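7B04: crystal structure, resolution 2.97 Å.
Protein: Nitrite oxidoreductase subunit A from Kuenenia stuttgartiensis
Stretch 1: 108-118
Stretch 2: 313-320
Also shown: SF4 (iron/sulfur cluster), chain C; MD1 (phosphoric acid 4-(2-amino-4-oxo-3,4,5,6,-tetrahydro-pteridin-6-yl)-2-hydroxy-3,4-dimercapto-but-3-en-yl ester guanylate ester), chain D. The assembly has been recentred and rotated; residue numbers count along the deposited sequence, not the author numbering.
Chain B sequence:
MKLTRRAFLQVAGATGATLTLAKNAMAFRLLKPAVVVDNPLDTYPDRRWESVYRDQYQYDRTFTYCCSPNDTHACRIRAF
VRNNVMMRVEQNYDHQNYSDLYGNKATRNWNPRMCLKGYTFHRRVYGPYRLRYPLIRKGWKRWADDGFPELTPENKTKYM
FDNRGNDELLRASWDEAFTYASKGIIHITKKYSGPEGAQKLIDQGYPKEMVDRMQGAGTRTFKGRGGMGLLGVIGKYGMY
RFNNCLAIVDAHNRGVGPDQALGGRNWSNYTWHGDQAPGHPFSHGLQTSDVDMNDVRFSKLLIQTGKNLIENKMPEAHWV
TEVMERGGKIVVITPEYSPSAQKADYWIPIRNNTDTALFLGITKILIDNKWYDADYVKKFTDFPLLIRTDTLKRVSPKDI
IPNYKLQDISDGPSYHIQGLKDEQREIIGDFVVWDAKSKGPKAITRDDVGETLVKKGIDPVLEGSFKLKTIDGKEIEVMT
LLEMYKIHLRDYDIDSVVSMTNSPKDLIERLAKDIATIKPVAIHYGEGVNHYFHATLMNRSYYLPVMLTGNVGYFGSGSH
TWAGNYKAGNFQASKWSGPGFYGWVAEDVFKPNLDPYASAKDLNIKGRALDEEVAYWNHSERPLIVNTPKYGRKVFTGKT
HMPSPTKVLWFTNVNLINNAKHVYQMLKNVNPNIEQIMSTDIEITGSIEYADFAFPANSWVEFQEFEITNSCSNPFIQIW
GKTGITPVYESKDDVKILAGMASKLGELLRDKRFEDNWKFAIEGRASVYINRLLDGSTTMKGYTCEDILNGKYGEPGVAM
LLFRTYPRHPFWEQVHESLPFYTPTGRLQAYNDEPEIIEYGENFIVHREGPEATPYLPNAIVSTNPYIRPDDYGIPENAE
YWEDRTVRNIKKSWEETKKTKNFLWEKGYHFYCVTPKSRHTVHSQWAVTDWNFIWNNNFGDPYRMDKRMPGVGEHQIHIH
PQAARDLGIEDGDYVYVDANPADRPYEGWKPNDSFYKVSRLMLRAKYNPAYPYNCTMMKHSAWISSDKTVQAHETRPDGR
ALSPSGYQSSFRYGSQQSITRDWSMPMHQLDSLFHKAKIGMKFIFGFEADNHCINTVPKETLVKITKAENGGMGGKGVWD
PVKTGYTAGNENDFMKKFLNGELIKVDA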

# COMPACT_ATOMS: atom_id res chain seq x y z
N ARG B 108 2.17 19.58 15.21
CA ARG B 108 2.35 19.42 13.78
C ARG B 108 3.19 18.21 13.43
O ARG B 108 3.29 17.86 12.25
CB ARG B 108 3.01 20.66 13.15
CG ARG B 108 2.25 21.96 13.31
CD ARG B 108 2.90 23.08 12.50
NE ARG B 108 2.43 23.14 11.12
CZ ARG B 108 1.55 24.03 10.67
NH1 ARG B 108 1.06 24.94 11.50
NH2 ARG B 108 1.18 24.02 9.40
N ASN B 109 3.78 17.54 14.43
CA ASN B 109 4.62 16.38 14.17
C ASN B 109 3.82 15.16 13.73
O ASN B 109 4.42 14.15 13.35
CB ASN B 109 5.44 16.03 15.40
CG ASN B 109 6.47 17.09 15.75
OD1 ASN B 109 6.94 17.83 14.89
ND2 ASN B 109 6.83 17.17 17.03
N TRP B 110 2.50 15.28 13.72
CA TRP B 110 1.62 14.14 13.35
C TRP B 110 1.39 14.13 11.85
O TRP B 110 0.92 13.15 11.34
CB TRP B 110 0.30 14.31 14.10
CG TRP B 110 0.19 13.67 15.46
CD1 TRP B 110 0.38 14.29 16.65
CD2 TRP B 110 -0.21 12.33 15.77
NE1 TRP B 110 0.16 13.42 17.68
CE2 TRP B 110 -0.20 12.21 17.17
CE3 TRP B 110 -0.56 11.22 15.01
CZ2 TRP B 110 -0.52 11.03 17.82
CZ3 TRP B 110 -0.86 10.04 15.65
CH2 TRP B 110 -0.84 9.96 17.04
N ASN B 111 1.77 15.20 11.17
CA ASN B 111 1.56 15.46 9.73
C ASN B 111 2.46 14.57 8.87
O ASN B 111 3.46 14.12 9.39
CB ASN B 111 1.86 16.92 9.41
CG ASN B 111 0.78 17.89 9.82
OD1 ASN B 111 -0.23 17.50 10.36
ND2 ASN B 111 0.98 19.16 9.58
N PRO B 112 2.24 14.42 7.55
CA PRO B 112 0.94 14.49 6.89
C PRO B 112 0.01 13.30 7.16
O PRO B 112 -1.15 13.46 7.23
CB PRO B 112 1.33 14.64 5.43
CG PRO B 112 2.56 13.84 5.32
CD PRO B 112 3.27 14.07 6.61
N ARG B 113 0.60 12.12 7.24
CA ARG B 113 -0.10 10.88 7.63
C ARG B 113 -1.24 10.44 6.70
O ARG B 113 -2.37 10.66 7.03
CB ARG B 113 -0.37 11.00 9.13
CG ARG B 113 -1.62 10.33 9.65
CD ARG B 113 -1.68 10.81 11.05
NE ARG B 113 -3.08 10.95 11.25
CZ ARG B 113 -3.82 9.97 11.66
NH1 ARG B 113 -5.11 10.15 11.85
NH2 ARG B 113 -3.24 8.83 11.92
N MET B 114 -0.91 9.87 5.56
CA MET B 114 -1.90 9.29 4.66
C MET B 114 -1.25 8.10 3.97
O MET B 114 -0.03 7.92 4.03
CB MET B 114 -2.39 10.33 3.65
CG MET B 114 -3.84 10.25 3.29
SD MET B 114 -4.50 11.72 2.47
CE MET B 114 -5.49 10.93 1.19
N CYS B 115 -2.05 7.23 3.37
CA CYS B 115 -1.46 6.14 2.59
C CYS B 115 -1.73 6.34 1.10
O CYS B 115 -2.59 7.13 0.70
CB CYS B 115 -1.97 4.77 3.06
SG CYS B 115 -3.63 4.33 2.54
N LEU B 116 -0.95 5.62 0.28
CA LEU B 116 -1.17 5.64 -1.16
C LEU B 116 -2.60 5.25 -1.52
O LEU B 116 -3.16 5.77 -2.49
CB LEU B 116 -0.17 4.72 -1.87
CG LEU B 116 -0.46 3.22 -1.98
CD1 LEU B 116 0.41 2.56 -3.04
CD2 LEU B 116 -0.26 2.56 -0.64
N LYS B 117 -3.20 4.33 -0.75
CA LYS B 117 -4.55 3.90 -1.05
C LYS B 117 -5.55 5.01 -0.80
O LYS B 117 -6.60 5.07 -1.45
CB LYS B 117 -4.90 2.67 -0.22
CG LYS B 117 -3.94 1.51 -0.42
CD LYS B 117 -4.11 0.46 0.66
CE LYS B 117 -3.44 0.88 1.96
NZ LYS B 117 -1.95 0.89 1.85
N GLY B 118 -5.25 5.91 0.13
CA GLY B 118 -6.09 7.08 0.32
C GLY B 118 -6.13 7.96 -0.91
O GLY B 118 -7.18 8.53 -1.24
FE1 SF4 C . -5.73 4.27 5.71
FE2 SF4 C . -7.24 6.08 4.35
FE3 SF4 C . -4.56 5.88 3.84
FE4 SF4 C . -5.42 6.94 6.20
S1 SF4 C . -5.77 7.79 4.12
S2 SF4 C . -3.76 5.41 5.92
S3 SF4 C . -7.28 5.69 6.59
S4 SF4 C . -6.15 4.28 3.48
PB MD1 D . 1.12 -7.33 10.95
O3B MD1 D . 1.03 -8.88 10.41
O1B MD1 D . 2.44 -6.72 10.51
O2B MD1 D . 1.04 -7.31 12.45
O3A MD1 D . -0.13 -6.47 10.30
C10 MD1 D . -1.45 -6.72 10.70
C11 MD1 D . -2.25 -5.39 10.69
O11 MD1 D . -1.64 -4.55 9.46
C12 MD1 D . -3.56 -5.65 10.68
S12 MD1 D . -4.18 -7.06 11.65
C13 MD1 D . -4.68 -4.85 9.96
S13 MD1 D . -6.37 -5.46 10.17
C14 MD1 D . -4.49 -3.70 9.11
N15 MD1 D . -3.71 -4.29 7.83
C16 MD1 D . -3.14 -3.29 7.03
C15 MD1 D . -3.14 -3.36 5.55
O14 MD1 D . -3.64 -4.28 4.99
N17 MD1 D . -2.50 -2.27 4.77
C17 MD1 D . -1.84 -1.07 5.50
N16 MD1 D . -1.23 -0.01 4.73
N18 MD1 D . -1.84 -1.00 7.00
C20 MD1 D . -2.45 -2.05 7.77
N8 MD1 D . -2.48 -2.03 9.18
C7 MD1 D . -3.91 -2.47 9.75
PA MD1 D . 2.10 -9.59 9.38
O1A MD1 D . 1.45 -10.81 8.79
O2A MD1 D . 2.43 -8.60 8.28
O5' MD1 D . 3.49 -10.03 10.14
C5' MD1 D . 4.50 -9.09 10.32
C4' MD1 D . 5.92 -9.74 10.19
O4' MD1 D . 6.09 -10.97 11.14
C1' MD1 D . 6.78 -12.02 10.22
N9 MD1 D . 6.58 -13.41 10.72
C4 MD1 D . 7.17 -13.80 11.85
N3 MD1 D . 8.05 -13.08 12.81
C2 MD1 D . 8.56 -13.76 13.99
N2 MD1 D . 9.43 -13.06 14.92
N1 MD1 D . 8.21 -15.14 14.23
C6 MD1 D . 7.36 -15.83 13.31
O6 MD1 D . 7.06 -16.95 13.50
C5 MD1 D . 6.83 -15.10 12.07
N7 MD1 D . 6.04 -15.49 11.07
C8 MD1 D . 5.88 -14.45 10.23
C2' MD1 D . 6.17 -11.84 9.12
O2' MD1 D . 6.93 -12.41 8.01
C3' MD1 D . 6.11 -10.18 9.00
O3' MD1 D . 7.37 -9.67 8.50
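Stretch 2 313-320: KMPEAHWV

Stretch 2 begins at Lys313, which has left helical phi/psi (-141/47), and then runs as a helix through Met314-Val320 and on beyond the stretch, kinked where Trp319 N and Val320 N have no bond to the turn before. It lies on a mostly irregular segment whose Pro112 follows a cis peptide bond and whose Arg113 has positive phi (62/77). The CA atoms come nearest at Arg113 and Pro315, 4.2 Å apart. The contacts run antiparallel: Met314 lies by Cys115 and Lys117, Pro315 by Arg113, and Trp319 by Asn109 and Trp110.

Apolar contacts recur along the interface. Met314 SD is 3.5 Å from Cys115 CB, and Pro315 CB is 3.5 Å from Arg113 CG. Trp319 directs its edge at the face of Trp110, with planes at 69° and Trp319 CZ2 3.8 Å from Trp110 CD2.

The charged contact pairs Glu316 with Arg113. It is a salt bridge, but Glu316 OE2 to Arg113 NH2 measures 2.3 Å, too short to be trusted in detail.

No direct hydrogen bond joins the stretches. Water 1 instead bridges them, within hydrogen-bonding reach of Trp110 O (3.1 Å) and Glu316 OE1 (2.8 Å), accepting from Trp319 NE1 (2.8 Å), and bonding His318 NE2 (2.9 Å).

At the cofactors, Cys115 SG binds SF4 FE3 at 2.2 Å, while Pro315 CG approaches SF4 S2 at 3.7 Å. Lys313 NZ makes a weak hydrogen bond to MD1 N8, 3.0 Å.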

# COMPACT_ATOMS: atom_id res chain seq x y z
N LYS B 313 1.50 0.11 9.33
CA LYS B 313 1.04 1.28 10.08
C LYS B 313 1.72 2.51 9.49
O LYS B 313 2.24 3.37 10.20
CB LYS B 313 1.29 1.15 11.58
CG LYS B 313 0.66 -0.09 12.21
CD LYS B 313 -0.62 0.23 12.98
CE LYS B 313 -1.42 -1.03 13.30
NZ LYS B 313 -1.63 -1.90 12.10
N MET B 314 1.71 2.60 8.15
CA MET B 314 2.58 3.54 7.45
C MET B 314 2.41 5.00 7.87
O MET B 314 3.44 5.68 8.04
CB MET B 314 2.43 3.34 5.93
CG MET B 314 1.02 3.19 5.39
SD MET B 314 0.96 2.89 3.63
CE MET B 314 1.81 1.33 3.62
N PRO B 315 1.20 5.55 8.03
CA PRO B 315 1.13 6.98 8.38
C PRO B 315 1.75 7.31 9.73
O PRO B 315 2.16 8.46 9.94
CB PRO B 315 -0.37 7.29 8.35
CG PRO B 315 -1.04 5.99 8.38
CD PRO B 315 -0.15 5.02 7.75
N GLU B 316 1.87 6.34 10.63
CA GLU B 316 2.49 6.58 11.92
C GLU B 316 3.87 5.96 12.01
O GLU B 316 4.52 6.02 13.06
CB GLU B 316 1.63 6.01 13.05
CG GLU B 316 0.14 6.02 12.80
CD GLU B 316 -0.52 7.35 13.10
OE1 GLU B 316 0.22 8.32 13.41
OE2 GLU B 316 -1.77 7.42 13.06
N ALA B 317 4.35 5.38 10.91
CA ALA B 317 5.65 4.71 10.93
C ALA B 317 6.78 5.69 11.20
O ALA B 317 7.80 5.32 11.79
CB ALA B 317 5.88 3.96 9.62
N HIS B 318 6.61 6.95 10.80
CA HIS B 318 7.67 7.92 11.04
C HIS B 318 8.01 8.06 12.51
O HIS B 318 9.12 8.47 12.86
CB HIS B 318 7.27 9.29 10.46
CG HIS B 318 6.31 10.05 11.32
ND1 HIS B 318 6.72 10.90 12.32
CD2 HIS B 318 4.96 10.08 11.33
CE1 HIS B 318 5.67 11.42 12.91
NE2 HIS B 318 4.58 10.94 12.33
N TRP B 319 7.07 7.70 13.40
CA TRP B 319 7.38 7.68 14.83
C TRP B 319 8.43 6.63 15.18
O TRP B 319 9.14 6.79 16.18
CB TRP B 319 6.09 7.43 15.62
CG TRP B 319 5.03 8.48 15.41
CD1 TRP B 319 3.85 8.33 14.74
CD2 TRP B 319 5.06 9.84 15.87
NE1 TRP B 319 3.14 9.51 14.76
CE2 TRP B 319 3.86 10.45 15.45
CE3 TRP B 319 5.98 10.59 16.59
CZ2 TRP B 319 3.57 11.78 15.73
CZ3 TRP B 319 5.69 11.91 16.87
CH2 TRP B 319 4.49 12.49 16.44
N VAL B 320 8.55 5.56 14.39
CA VAL B 320 9.58 4.55 14.65
C VAL B 320 10.85 4.82 13.86
O VAL B 320 11.95 4.69 14.39
CB VAL B 320 9.06 3.11 14.43
CG1 VAL B 320 8.76 2.82 12.98
CG2 VAL B 320 10.10 2.13 14.88
O HOH W 1 1.72 10.47 12.57